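Local coordinates for pectate lyase (PDB 5AMV), which cleaves the alpha-1,4 linkages of polygalacturonate by calcium-dependent elimination, releasing oligosaccharides with an unsaturated sugar at the non-reducing end, at residues I157-A162 / D197-N202; A162-P167 / N180-N185; F201-R206 / Q220-Q225; M237-Y242 / L268-Y273. All coordinates share one frame; numbering follows the deposited sequence. Where two conformers were deposited one is given.

Contact 1: I157-A162 / D197-N202; sequences IEFQDA and DHCTFN
Glu158 and Asn202 meet through their polar ends on one face of a parallel strand pair, while Phe159 and Phe201 meet on the other. Backbone bonds hold the two strands in register, with Glu158 beside Thr200 and Gln160 beside Asn202. Thr200 N donates to Ile157 O, Phe159 N to Thr200 O, and Asn202 N to Phe159 O. Past the strand end, Asp161 N still reaches Asn202 O at 2.9 Å.

The polar side-chain group centres on Glu158 OE2. Asn202 ND2 donates to it at 2.9 Å from one face of the carboxylate, on the anti side. Gln160 NE2 donates from the opposite face, also at 2.9 Å, so the oxygen is held between them. Both bonds lie in the amide planes of their donors. Asn202 has CG between its backbone N and carbonyl carbon (chi1 58°), which turns the amide toward Glu158.

The apolar contacts are mainly aromatic. The rings of Phe159 and Phe201 are nearly parallel, with planes 9° apart, but slid so that they barely overlap. Phe159 CD1 lies 3.5 Å from Phe201 CE1. Cys199 SG sits at the edge of the Phe159 ring, 4.0 Å from CE1.

Strand 139-141 flanks strand 158-160, and strand 235-245 flanks strand 200-202. The Phe pair faces inward against Ile186 of strand 186-189, within the parallel beta-helix.

Contact 2: A162-P167 / N180-N185; sequences AYDYFP and NSQYDN. With CA (calcium ion), chain C; ACT (acetate ion), chain D.
Ala162 and Tyr183 face each other across two irregular loops, with CA atoms 5.6 Å apart, and the loops come closer at Pro167 and Ser181, where the CA separation is 4.5 Å. Ala162 CB packs 3.9 Å from Tyr183 CB and also touches Asp184 O.

Asp164 carries the polar part. Its CG is anti to the backbone N (chi1 -176°), and this sends the carboxylate across to the second loop. OD2 accepts from Gln182 N at 2.8 Å through its anti lone pair, and Gln114 of helix 105-121 also bonds to it. OD1 accepts from Phe166 N, closing an Asx turn. A water bridges OD1 to Tyr183 OH. Both oxygens are thus held.

Asp164 CB packs 3.7 Å from Tyr183 CD2 and 3.2 Å from Ser181 OG. That hydroxyl bonds to Gln220 O and lies against the Pro167 ring.

Asp184 turns away from the first loop and binds the calcium ion through both OD1 (2.3 Å) and OD2 (2.4 Å). OD2 also bonds to Thr187. Asp223, Asp227 and three waters complete the coordination. A calcium site of aspartates on and just before the strands of a parallel beta-helix is characteristic of polysaccharide lyase family 1.

Contact 3: F201-R206 / Q220-Q225; sequences FNDGSR and QHHDGQ. With CA (calcium ion), chain C.
His222 and Asp203 meet tip to tip where two loops come together beside the calcium site of this parallel beta-helix lyase. The touching parts of the loops run nearly antiparallel. On one side, Asp203 to Arg206 forms a type II' beta turn. Asn202 OD1 accepts from Gly204 N at 3.0 Å, an Asx turn that leads into it.

Along the other loop, Gln220 and His221 come first and bring the chain up to the contact.

His222 makes the main contact. Its ring lies nearly parallel to the Asp203 carboxylate, with planes 15° apart. Asp203 CG stands 3.5 Å above the ring plane, offset toward the rim. Asp203 OD2 is 3.3 Å from His222 ND1, but it sits over the ring face and the angle is poor for a hydrogen bond. The ring nitrogens bond to other carboxylates, ND1 to Asp208 and NE2 to Asp161, and Asp203 itself bonds to His245. With three carboxylates around it, the imidazole may well be biased toward its protonated form. Arg206 O lies in the ring plane at the edge, 3.1 Å from His222 CE1.

Asp223 turns to the metal instead, and its OD2 binds calcium at 2.4 Å.

Gln225 returns to the strand. Its chain is extended beyond CG, and OE1 bonds to Ser248. The amide nitrogen NE2 packs 3.5 Å from Phe201 CB and donates to a water at 2.9 Å.

Contact 4: M237-Y242 / L268-Y273; sequences MSYNYY and LHHNRY
Asn271 OD1 is gripped by Asn240, which donates from its backbone N at 2.8 Å and, weakly, from its side-chain ND2. The two amide planes are 7° apart. Asn240 OD1 accepts from Cys199 N. Asn271 ND2 donates in turn to Met237 O at 3.0 Å, from above the carbonyl plane. His269 N donates to the same oxygen. Asn271 thus spans the bend that interrupts both parallel strands. Beyond it, pairing resumes with Arg272 N to Asn240 O and Tyr242 N to Arg272 O.

Tyr241 and Arg272 stack on one side. The guanidinium lies flat on the ring, with planes 3° apart and centres at 4.3 Å. The arginine chain runs extended from CG to NE alongside Tyr241, and CD also lies over the ring face. Its NE forms a salt bridge with Glu296.

At the bend, His270 CB sits over the centre of the Tyr239 ring, 3.4 Å from the centroid. The His270 imidazole continues under Tyr239 OH, near parallel to the ring but slid along it.

Inside, the Tyr242 and Tyr273 rings are parallel and slid apart, with CD1 of Tyr242 3.3 Å from CE2 of Tyr273. A water bonds to Tyr273 OH and weakly to Tyr242 OH, which also bonds to Thr226.

Like residues paired on successive parallel strands, an asparagine pair and a tyrosine pair, are characteristic of the stacked coils of a pectate lyase beta-helix.

All four contacts are largely buried, but they serve different parts of the fold. Contacts 1 and 4 pair neighbouring strands of the beta-helix. Their chemistry is backbone bonding, interrupted by a bend in contact 4, with aromatic, amide and guanidinium packing. They join directly, since strand 200-202 pairs with strand 235-245 through Phe201 N and Tyr241 O. Contacts 2 and 3 belong to the loops around calcium and rely on carboxylates, turns and waters. Each supplies one aspartate to the same ion. Contact 1 leads into both: it shares Ala162 with contact 2 and Phe201 and Asn202 with contact 3. Asp161 also forms a salt bridge with Arg206. Contacts 2 and 4 do not touch.

Contact 1: I157-A162 / D197-N202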
# COMPACT_ATOMS: atom_id res chain seq x y z
N ILE A 157 -4.35 6.63 -11.30
CA ILE A 157 -3.24 7.51 -10.90
C ILE A 157 -2.00 6.65 -10.65
O ILE A 157 -2.09 5.60 -10.04
CB ILE A 157 -3.57 8.29 -9.60
CG1 ILE A 157 -4.73 9.27 -9.80
CG2 ILE A 157 -2.32 9.07 -9.04
CD1 ILE A 157 -5.54 9.46 -8.50
N GLU A 158 -0.87 7.19 -11.06
CA GLU A 158 0.44 6.59 -10.78
C GLU A 158 1.01 7.31 -9.54
O GLU A 158 1.29 8.51 -9.58
CB GLU A 158 1.41 6.70 -11.97
CG GLU A 158 2.80 6.13 -11.62
CD GLU A 158 3.80 6.23 -12.76
OE1 GLU A 158 3.39 6.61 -13.89
OE2 GLU A 158 4.98 5.89 -12.54
N PHE A 159 1.17 6.57 -8.44
CA PHE A 159 1.79 7.12 -7.22
C PHE A 159 3.24 6.70 -7.22
O PHE A 159 3.52 5.53 -7.36
CB PHE A 159 1.10 6.47 -6.00
CG PHE A 159 -0.30 6.94 -5.77
CD1 PHE A 159 -1.42 6.37 -6.44
CD2 PHE A 159 -0.53 7.98 -4.88
CE1 PHE A 159 -2.71 6.81 -6.20
CE2 PHE A 159 -1.83 8.46 -4.63
CZ PHE A 159 -2.92 7.88 -5.29
N GLN A 160 4.16 7.65 -7.04
CA GLN A 160 5.59 7.37 -7.07
C GLN A 160 6.21 7.84 -5.76
O GLN A 160 5.93 8.94 -5.29
CB GLN A 160 6.26 8.18 -8.18
CG GLN A 160 5.73 7.92 -9.61
CD GLN A 160 6.58 8.68 -10.62
OE1 GLN A 160 7.26 9.64 -10.27
NE2 GLN A 160 6.56 8.24 -11.85
N ASP A 161 7.11 7.00 -5.23
CA ASP A 161 8.19 7.43 -4.36
C ASP A 161 7.72 8.25 -3.16
O ASP A 161 8.00 9.46 -3.06
CB ASP A 161 9.23 8.21 -5.22
CG ASP A 161 10.57 8.40 -4.51
OD1 ASP A 161 10.79 7.79 -3.47
OD2 ASP A 161 11.38 9.18 -5.02
N ALA A 162 6.95 7.59 -2.27
CA ALA A 162 6.57 8.21 -1.01
C ALA A 162 7.79 8.09 -0.05
O ALA A 162 8.00 7.05 0.61
CB ALA A 162 5.25 7.54 -0.46
N ASP A 197 -8.51 1.42 -7.68
CA ASP A 197 -8.62 0.65 -8.94
C ASP A 197 -7.78 1.30 -10.06
O ASP A 197 -7.76 2.53 -10.18
CB ASP A 197 -10.09 0.51 -9.33
CG ASP A 197 -10.29 -0.05 -10.74
OD1 ASP A 197 -10.34 -1.30 -10.91
OD2 ASP A 197 -10.41 0.77 -11.69
N HIS A 198 -7.07 0.47 -10.82
CA HIS A 198 -6.31 0.98 -11.98
C HIS A 198 -5.31 2.08 -11.60
O HIS A 198 -5.16 3.07 -12.34
CB HIS A 198 -7.23 1.43 -13.12
CG HIS A 198 -7.78 0.30 -13.96
ND1 HIS A 198 -9.04 -0.21 -13.75
CD2 HIS A 198 -7.25 -0.41 -14.98
CE1 HIS A 198 -9.26 -1.21 -14.59
NE2 HIS A 198 -8.19 -1.35 -15.35
N CYS A 199 -4.66 1.90 -10.44
CA CYS A 199 -3.57 2.77 -10.05
C CYS A 199 -2.25 2.02 -10.21
O CYS A 199 -2.23 0.80 -10.31
CB CYS A 199 -3.75 3.22 -8.59
SG CYS A 199 -5.09 4.36 -8.35
N THR A 200 -1.14 2.77 -10.29
CA THR A 200 0.22 2.22 -10.34
C THR A 200 0.95 2.74 -9.15
O THR A 200 0.73 3.89 -8.74
CB THR A 200 0.90 2.63 -11.66
OG1 THR A 200 0.21 1.96 -12.74
CG2 THR A 200 2.38 2.17 -11.66
N PHE A 201 1.79 1.89 -8.55
CA PHE A 201 2.56 2.27 -7.35
C PHE A 201 3.99 1.83 -7.57
O PHE A 201 4.24 0.66 -7.86
CB PHE A 201 1.97 1.55 -6.11
CG PHE A 201 0.53 1.84 -5.89
CD1 PHE A 201 0.17 2.94 -5.12
CD2 PHE A 201 -0.49 1.03 -6.45
CE1 PHE A 201 -1.17 3.25 -4.91
CE2 PHE A 201 -1.86 1.33 -6.25
CZ PHE A 201 -2.21 2.44 -5.48
N ASN A 202 4.95 2.75 -7.44
CA ASN A 202 6.36 2.41 -7.60
C ASN A 202 7.23 3.37 -6.79
O ASN A 202 6.73 4.30 -6.16
CB ASN A 202 6.76 2.38 -9.11
CG ASN A 202 6.49 3.71 -9.80
OD1 ASN A 202 6.98 4.74 -9.35
ND2 ASN A 202 5.69 3.70 -10.86

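Contact 2: A162-P167 / N180-N185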
# COMPACT_ATOMS: atom_id res chain seq x y z
N ALA A 162 6.95 7.59 -2.27
CA ALA A 162 6.57 8.21 -1.01
C ALA A 162 7.79 8.09 -0.05
O ALA A 162 8.00 7.05 0.61
CB ALA A 162 5.25 7.54 -0.46
N TYR A 163 8.66 9.11 -0.09
CA TYR A 163 10.03 9.02 0.39
C TYR A 163 10.16 9.81 1.68
O TYR A 163 9.75 10.98 1.75
CB TYR A 163 10.95 9.67 -0.65
CG TYR A 163 12.45 9.55 -0.44
CD1 TYR A 163 13.13 10.44 0.41
CD2 TYR A 163 13.18 8.51 -1.04
CE1 TYR A 163 14.49 10.38 0.55
CE2 TYR A 163 14.58 8.43 -0.89
CZ TYR A 163 15.22 9.34 -0.06
OH TYR A 163 16.60 9.26 0.12
N ASP A 164 10.75 9.17 2.69
CA ASP A 164 10.93 9.83 4.00
C ASP A 164 12.41 10.16 4.15
O ASP A 164 13.27 9.26 4.15
CB ASP A 164 10.47 8.82 5.08
CG ASP A 164 10.48 9.36 6.49
OD1 ASP A 164 11.14 10.36 6.80
OD2 ASP A 164 9.77 8.72 7.32
N TYR A 165 12.72 11.46 4.31
CA TYR A 165 14.11 11.86 4.50
C TYR A 165 14.67 11.49 5.89
O TYR A 165 15.87 11.58 6.10
CB TYR A 165 14.29 13.36 4.31
CG TYR A 165 14.22 13.79 2.87
CD1 TYR A 165 15.24 13.43 1.97
CD2 TYR A 165 13.13 14.55 2.41
CE1 TYR A 165 15.17 13.82 0.63
CE2 TYR A 165 13.05 14.94 1.08
CZ TYR A 165 14.07 14.55 0.22
OH TYR A 165 13.96 14.93 -1.10
N PHE A 166 13.81 11.09 6.83
CA PHE A 166 14.27 10.97 8.25
C PHE A 166 13.77 9.67 8.88
O PHE A 166 13.09 9.69 9.90
CB PHE A 166 13.78 12.18 9.08
CG PHE A 166 14.09 13.50 8.42
CD1 PHE A 166 15.43 14.00 8.42
CD2 PHE A 166 13.09 14.19 7.77
CE1 PHE A 166 15.72 15.21 7.73
CE2 PHE A 166 13.38 15.42 7.11
CZ PHE A 166 14.70 15.91 7.07
N PRO A 167 14.16 8.52 8.30
CA PRO A 167 13.75 7.25 8.90
C PRO A 167 14.18 7.13 10.36
O PRO A 167 15.28 7.57 10.73
CB PRO A 167 14.53 6.20 8.06
CG PRO A 167 15.06 6.86 6.88
CD PRO A 167 15.00 8.35 7.11
N ASN A 180 12.80 2.57 9.95
CA ASN A 180 11.42 2.59 9.52
C ASN A 180 11.03 3.97 9.09
O ASN A 180 11.27 4.97 9.80
CB ASN A 180 10.47 2.08 10.59
CG ASN A 180 10.61 0.58 10.80
OD1 ASN A 180 10.38 -0.20 9.88
ND2 ASN A 180 10.99 0.19 11.99
N SER A 181 10.47 4.03 7.89
CA SER A 181 9.95 5.30 7.34
C SER A 181 8.43 5.38 7.49
O SER A 181 7.77 4.35 7.73
CB SER A 181 10.39 5.45 5.90
OG SER A 181 11.73 5.96 5.85
N GLN A 182 7.88 6.60 7.35
CA GLN A 182 6.49 6.87 7.71
C GLN A 182 5.49 6.87 6.56
O GLN A 182 4.28 6.85 6.85
CB GLN A 182 6.36 8.22 8.43
CG GLN A 182 6.84 8.19 9.88
CD GLN A 182 6.06 7.19 10.74
OE1 GLN A 182 4.83 7.31 10.90
NE2 GLN A 182 6.77 6.21 11.31
N TYR A 183 5.94 6.97 5.30
CA TYR A 183 4.96 7.28 4.23
C TYR A 183 4.68 6.10 3.36
O TYR A 183 5.61 5.47 2.86
CB TYR A 183 5.40 8.49 3.35
CG TYR A 183 5.83 9.62 4.22
CD1 TYR A 183 4.95 10.16 5.16
CD2 TYR A 183 7.15 10.10 4.17
CE1 TYR A 183 5.37 11.15 6.04
CE2 TYR A 183 7.57 11.10 5.03
CZ TYR A 183 6.70 11.62 5.95
OH TYR A 183 7.15 12.56 6.85
N ASP A 184 3.40 5.85 3.16
CA ASP A 184 2.95 4.90 2.15
C ASP A 184 2.44 5.75 0.97
O ASP A 184 2.25 6.97 1.13
CB ASP A 184 1.77 4.11 2.71
CG ASP A 184 2.06 3.44 4.03
OD1 ASP A 184 3.17 2.95 4.28
OD2 ASP A 184 1.11 3.31 4.85
N ASN A 185 2.11 5.14 -0.18
CA ASN A 185 1.37 5.89 -1.21
C ASN A 185 -0.08 6.14 -0.74
O ASN A 185 -0.58 7.26 -0.83
CB ASN A 185 1.41 5.16 -2.56
CG ASN A 185 2.81 4.77 -2.93
OD1 ASN A 185 3.15 3.57 -2.95
ND2 ASN A 185 3.67 5.77 -3.23
CA CA C . 2.47 1.88 6.23
C ACT D . 18.67 11.78 0.90
O ACT D . 18.51 12.09 -0.31
OXT ACT D . 17.73 11.17 1.49
CH3 ACT D . 19.93 12.16 1.61
O HOH W 1 6.76 4.70 -2.65
O HOH W 2 9.87 12.74 6.88
O HOH W 3 2.99 3.86 7.36
O HOH W 4 3.03 0.01 7.52
O HOH W 5 0.50 1.66 7.44

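Contact 3: F201-R206 / Q220-Q225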
# COMPACT_ATOMS: atom_id res chain seq x y z
N PHE A 201 1.79 1.89 -8.55
CA PHE A 201 2.56 2.27 -7.35
C PHE A 201 3.99 1.83 -7.57
O PHE A 201 4.24 0.66 -7.86
CB PHE A 201 1.97 1.55 -6.11
CG PHE A 201 0.53 1.84 -5.89
CD1 PHE A 201 0.17 2.94 -5.12
CD2 PHE A 201 -0.49 1.03 -6.45
CE1 PHE A 201 -1.17 3.25 -4.91
CE2 PHE A 201 -1.86 1.33 -6.25
CZ PHE A 201 -2.21 2.44 -5.48
N ASN A 202 4.95 2.75 -7.44
CA ASN A 202 6.36 2.41 -7.60
C ASN A 202 7.23 3.37 -6.79
O ASN A 202 6.73 4.30 -6.16
CB ASN A 202 6.76 2.38 -9.11
CG ASN A 202 6.49 3.71 -9.80
OD1 ASN A 202 6.98 4.74 -9.35
ND2 ASN A 202 5.69 3.70 -10.86
N ASP A 203 8.54 3.19 -6.87
CA ASP A 203 9.45 4.03 -6.08
C ASP A 203 10.11 5.15 -6.90
O ASP A 203 11.14 5.69 -6.49
CB ASP A 203 10.50 3.13 -5.37
CG ASP A 203 9.90 2.39 -4.19
OD1 ASP A 203 8.73 2.69 -3.79
OD2 ASP A 203 10.61 1.52 -3.64
N GLY A 204 9.54 5.48 -8.06
CA GLY A 204 9.98 6.61 -8.87
C GLY A 204 11.44 6.45 -9.24
O GLY A 204 11.87 5.35 -9.63
N SER A 205 12.21 7.52 -9.05
CA SER A 205 13.62 7.56 -9.44
C SER A 205 14.56 7.25 -8.27
O SER A 205 15.78 7.41 -8.39
CB SER A 205 13.96 8.93 -10.02
OG SER A 205 13.84 9.92 -9.01
N ARG A 206 14.00 6.76 -7.17
CA ARG A 206 14.77 6.53 -5.94
C ARG A 206 14.63 5.08 -5.43
O ARG A 206 14.14 4.82 -4.31
CB ARG A 206 14.42 7.57 -4.86
CG ARG A 206 14.98 8.96 -5.26
CD ARG A 206 14.92 9.99 -4.13
NE ARG A 206 13.56 10.52 -3.89
CZ ARG A 206 13.33 11.63 -3.16
NH1 ARG A 206 14.35 12.27 -2.60
NH2 ARG A 206 12.10 12.09 -2.97
N GLN A 220 16.11 2.60 5.21
CA GLN A 220 14.89 2.50 4.41
C GLN A 220 14.10 3.81 4.36
O GLN A 220 13.63 4.28 5.38
CB GLN A 220 14.02 1.36 4.93
CG GLN A 220 12.72 1.17 4.16
CD GLN A 220 12.93 0.85 2.67
OE1 GLN A 220 12.80 1.70 1.80
NE2 GLN A 220 13.28 -0.39 2.39
N HIS A 221 13.94 4.35 3.15
CA HIS A 221 13.20 5.61 2.94
C HIS A 221 11.74 5.41 2.57
O HIS A 221 10.97 6.39 2.54
CB HIS A 221 13.86 6.43 1.83
CG HIS A 221 15.24 6.87 2.16
ND1 HIS A 221 15.48 7.93 3.01
CD2 HIS A 221 16.46 6.42 1.76
CE1 HIS A 221 16.79 8.10 3.14
NE2 HIS A 221 17.41 7.20 2.39
N HIS A 222 11.37 4.19 2.19
CA HIS A 222 9.96 3.90 1.88
C HIS A 222 9.32 2.98 2.87
O HIS A 222 10.01 2.20 3.54
CB HIS A 222 9.89 3.18 0.52
CG HIS A 222 10.45 3.99 -0.59
ND1 HIS A 222 11.60 3.62 -1.26
CD2 HIS A 222 10.05 5.16 -1.14
CE1 HIS A 222 11.87 4.53 -2.19
NE2 HIS A 222 10.94 5.46 -2.14
N ASP A 223 8.00 3.01 2.94
CA ASP A 223 7.23 2.05 3.70
C ASP A 223 6.33 1.23 2.74
O ASP A 223 6.81 0.58 1.84
CB ASP A 223 6.40 2.82 4.74
CG ASP A 223 6.04 1.96 5.96
OD1 ASP A 223 6.92 1.25 6.48
OD2 ASP A 223 4.87 2.00 6.39
N GLY A 224 5.03 1.30 2.96
CA GLY A 224 4.05 0.57 2.11
C GLY A 224 3.57 1.29 0.85
O GLY A 224 3.95 2.43 0.59
N GLN A 225 2.78 0.57 0.04
CA GLN A 225 2.15 1.11 -1.16
C GLN A 225 0.68 1.35 -0.84
O GLN A 225 0.23 2.49 -0.88
CB GLN A 225 2.34 0.12 -2.33
CG GLN A 225 3.83 -0.06 -2.57
CD GLN A 225 4.08 -0.90 -3.79
OE1 GLN A 225 3.81 -2.08 -3.81
NE2 GLN A 225 4.62 -0.27 -4.83
CA CA C . 2.47 1.88 6.23
O HOH W 6 5.27 2.55 -4.27
O HOH W 4 3.03 0.01 7.52
O HOH W 5 0.50 1.66 7.44
O HOH W 3 2.99 3.86 7.36

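Contact 4: M237-Y242 / L268-Y273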
# COMPACT_ATOMS: atom_id res chain seq x y z
N MET A 237 -9.43 -3.66 -3.85
CA MET A 237 -8.32 -3.09 -4.64
C MET A 237 -8.20 -3.98 -5.89
O MET A 237 -7.89 -5.18 -5.77
CB MET A 237 -7.01 -3.10 -3.86
CG MET A 237 -7.11 -2.49 -2.45
SD MET A 237 -5.44 -2.31 -1.80
CE MET A 237 -5.89 -1.86 -0.12
N SER A 238 -8.46 -3.38 -7.06
CA SER A 238 -8.55 -4.14 -8.29
C SER A 238 -7.72 -3.50 -9.38
O SER A 238 -7.63 -2.28 -9.45
CB SER A 238 -10.02 -4.29 -8.75
OG SER A 238 -10.67 -3.02 -8.90
N TYR A 239 -7.14 -4.33 -10.25
CA TYR A 239 -6.45 -3.85 -11.47
C TYR A 239 -5.37 -2.81 -11.18
O TYR A 239 -5.15 -1.90 -12.01
CB TYR A 239 -7.48 -3.33 -12.50
CG TYR A 239 -8.35 -4.43 -13.07
CD1 TYR A 239 -7.84 -5.26 -14.09
CD2 TYR A 239 -9.64 -4.68 -12.58
CE1 TYR A 239 -8.61 -6.30 -14.62
CE2 TYR A 239 -10.40 -5.71 -13.11
CZ TYR A 239 -9.89 -6.52 -14.10
OH TYR A 239 -10.64 -7.55 -14.62
N ASN A 240 -4.69 -2.95 -10.03
CA ASN A 240 -3.58 -2.05 -9.79
C ASN A 240 -2.26 -2.65 -10.20
O ASN A 240 -2.15 -3.89 -10.27
CB ASN A 240 -3.53 -1.61 -8.33
CG ASN A 240 -4.83 -0.98 -7.87
OD1 ASN A 240 -5.17 0.14 -8.28
ND2 ASN A 240 -5.55 -1.69 -7.02
N TYR A 241 -1.25 -1.80 -10.43
CA TYR A 241 0.07 -2.28 -10.85
C TYR A 241 1.11 -1.82 -9.84
O TYR A 241 1.47 -0.63 -9.79
CB TYR A 241 0.39 -1.77 -12.27
CG TYR A 241 1.72 -2.24 -12.88
CD1 TYR A 241 2.45 -3.33 -12.34
CD2 TYR A 241 2.21 -1.62 -14.03
CE1 TYR A 241 3.64 -3.73 -12.91
CE2 TYR A 241 3.40 -2.03 -14.61
CZ TYR A 241 4.09 -3.10 -14.05
OH TYR A 241 5.27 -3.52 -14.61
N TYR A 242 1.56 -2.75 -9.00
CA TYR A 242 2.59 -2.47 -8.01
C TYR A 242 3.91 -2.92 -8.60
O TYR A 242 4.05 -4.09 -9.03
CB TYR A 242 2.30 -3.32 -6.78
CG TYR A 242 0.96 -3.07 -6.10
CD1 TYR A 242 -0.18 -3.80 -6.44
CD2 TYR A 242 0.87 -2.14 -5.06
CE1 TYR A 242 -1.40 -3.57 -5.76
CE2 TYR A 242 -0.33 -1.96 -4.35
CZ TYR A 242 -1.42 -2.66 -4.71
OH TYR A 242 -2.63 -2.56 -4.08
N LEU A 268 -8.66 -8.37 -3.02
CA LEU A 268 -7.63 -8.00 -3.99
C LEU A 268 -7.81 -8.82 -5.23
O LEU A 268 -7.66 -10.04 -5.19
CB LEU A 268 -6.21 -8.29 -3.45
CG LEU A 268 -5.88 -7.65 -2.09
CD1 LEU A 268 -4.44 -7.96 -1.74
CD2 LEU A 268 -6.03 -6.13 -2.12
N HIS A 269 -8.11 -8.16 -6.35
CA HIS A 269 -8.14 -8.94 -7.59
C HIS A 269 -7.59 -8.24 -8.81
O HIS A 269 -7.64 -7.04 -8.90
CB HIS A 269 -9.57 -9.52 -7.83
CG HIS A 269 -10.59 -8.51 -8.29
ND1 HIS A 269 -10.77 -8.18 -9.62
CD2 HIS A 269 -11.51 -7.78 -7.59
CE1 HIS A 269 -11.73 -7.28 -9.72
NE2 HIS A 269 -12.20 -7.02 -8.51
N HIS A 270 -7.08 -9.05 -9.75
CA HIS A 270 -6.47 -8.57 -11.00
C HIS A 270 -5.37 -7.53 -10.80
O HIS A 270 -5.12 -6.69 -11.70
CB HIS A 270 -7.56 -8.06 -11.94
CG HIS A 270 -8.47 -9.13 -12.44
ND1 HIS A 270 -9.68 -9.42 -11.83
CD2 HIS A 270 -8.37 -9.98 -13.49
CE1 HIS A 270 -10.28 -10.41 -12.48
NE2 HIS A 270 -9.49 -10.78 -13.48
N ASN A 271 -4.73 -7.58 -9.64
CA ASN A 271 -3.53 -6.78 -9.47
C ASN A 271 -2.27 -7.42 -10.00
O ASN A 271 -2.12 -8.66 -10.02
CB ASN A 271 -3.34 -6.44 -8.01
CG ASN A 271 -4.54 -5.74 -7.44
OD1 ASN A 271 -4.82 -4.56 -7.76
ND2 ASN A 271 -5.29 -6.45 -6.57
N ARG A 272 -1.34 -6.57 -10.44
CA ARG A 272 -0.04 -7.01 -10.92
C ARG A 272 1.04 -6.59 -9.94
O ARG A 272 1.03 -5.43 -9.52
CB ARG A 272 0.21 -6.36 -12.29
CG ARG A 272 1.52 -6.81 -12.95
CD ARG A 272 1.64 -6.14 -14.34
NE ARG A 272 2.86 -6.62 -15.00
CZ ARG A 272 3.35 -6.09 -16.12
NH1 ARG A 272 2.73 -5.06 -16.69
NH2 ARG A 272 4.44 -6.60 -16.67
N TYR A 273 1.93 -7.52 -9.58
CA TYR A 273 3.05 -7.24 -8.66
C TYR A 273 4.31 -7.66 -9.38
O TYR A 273 4.56 -8.85 -9.55
CB TYR A 273 2.93 -8.02 -7.33
CG TYR A 273 1.62 -7.78 -6.57
CD1 TYR A 273 0.46 -8.48 -6.89
CD2 TYR A 273 1.55 -6.85 -5.52
CE1 TYR A 273 -0.74 -8.27 -6.21
CE2 TYR A 273 0.39 -6.66 -4.80
CZ TYR A 273 -0.76 -7.34 -5.18
OH TYR A 273 -1.95 -7.16 -4.54
O HOH W 7 -2.32 -5.19 -2.67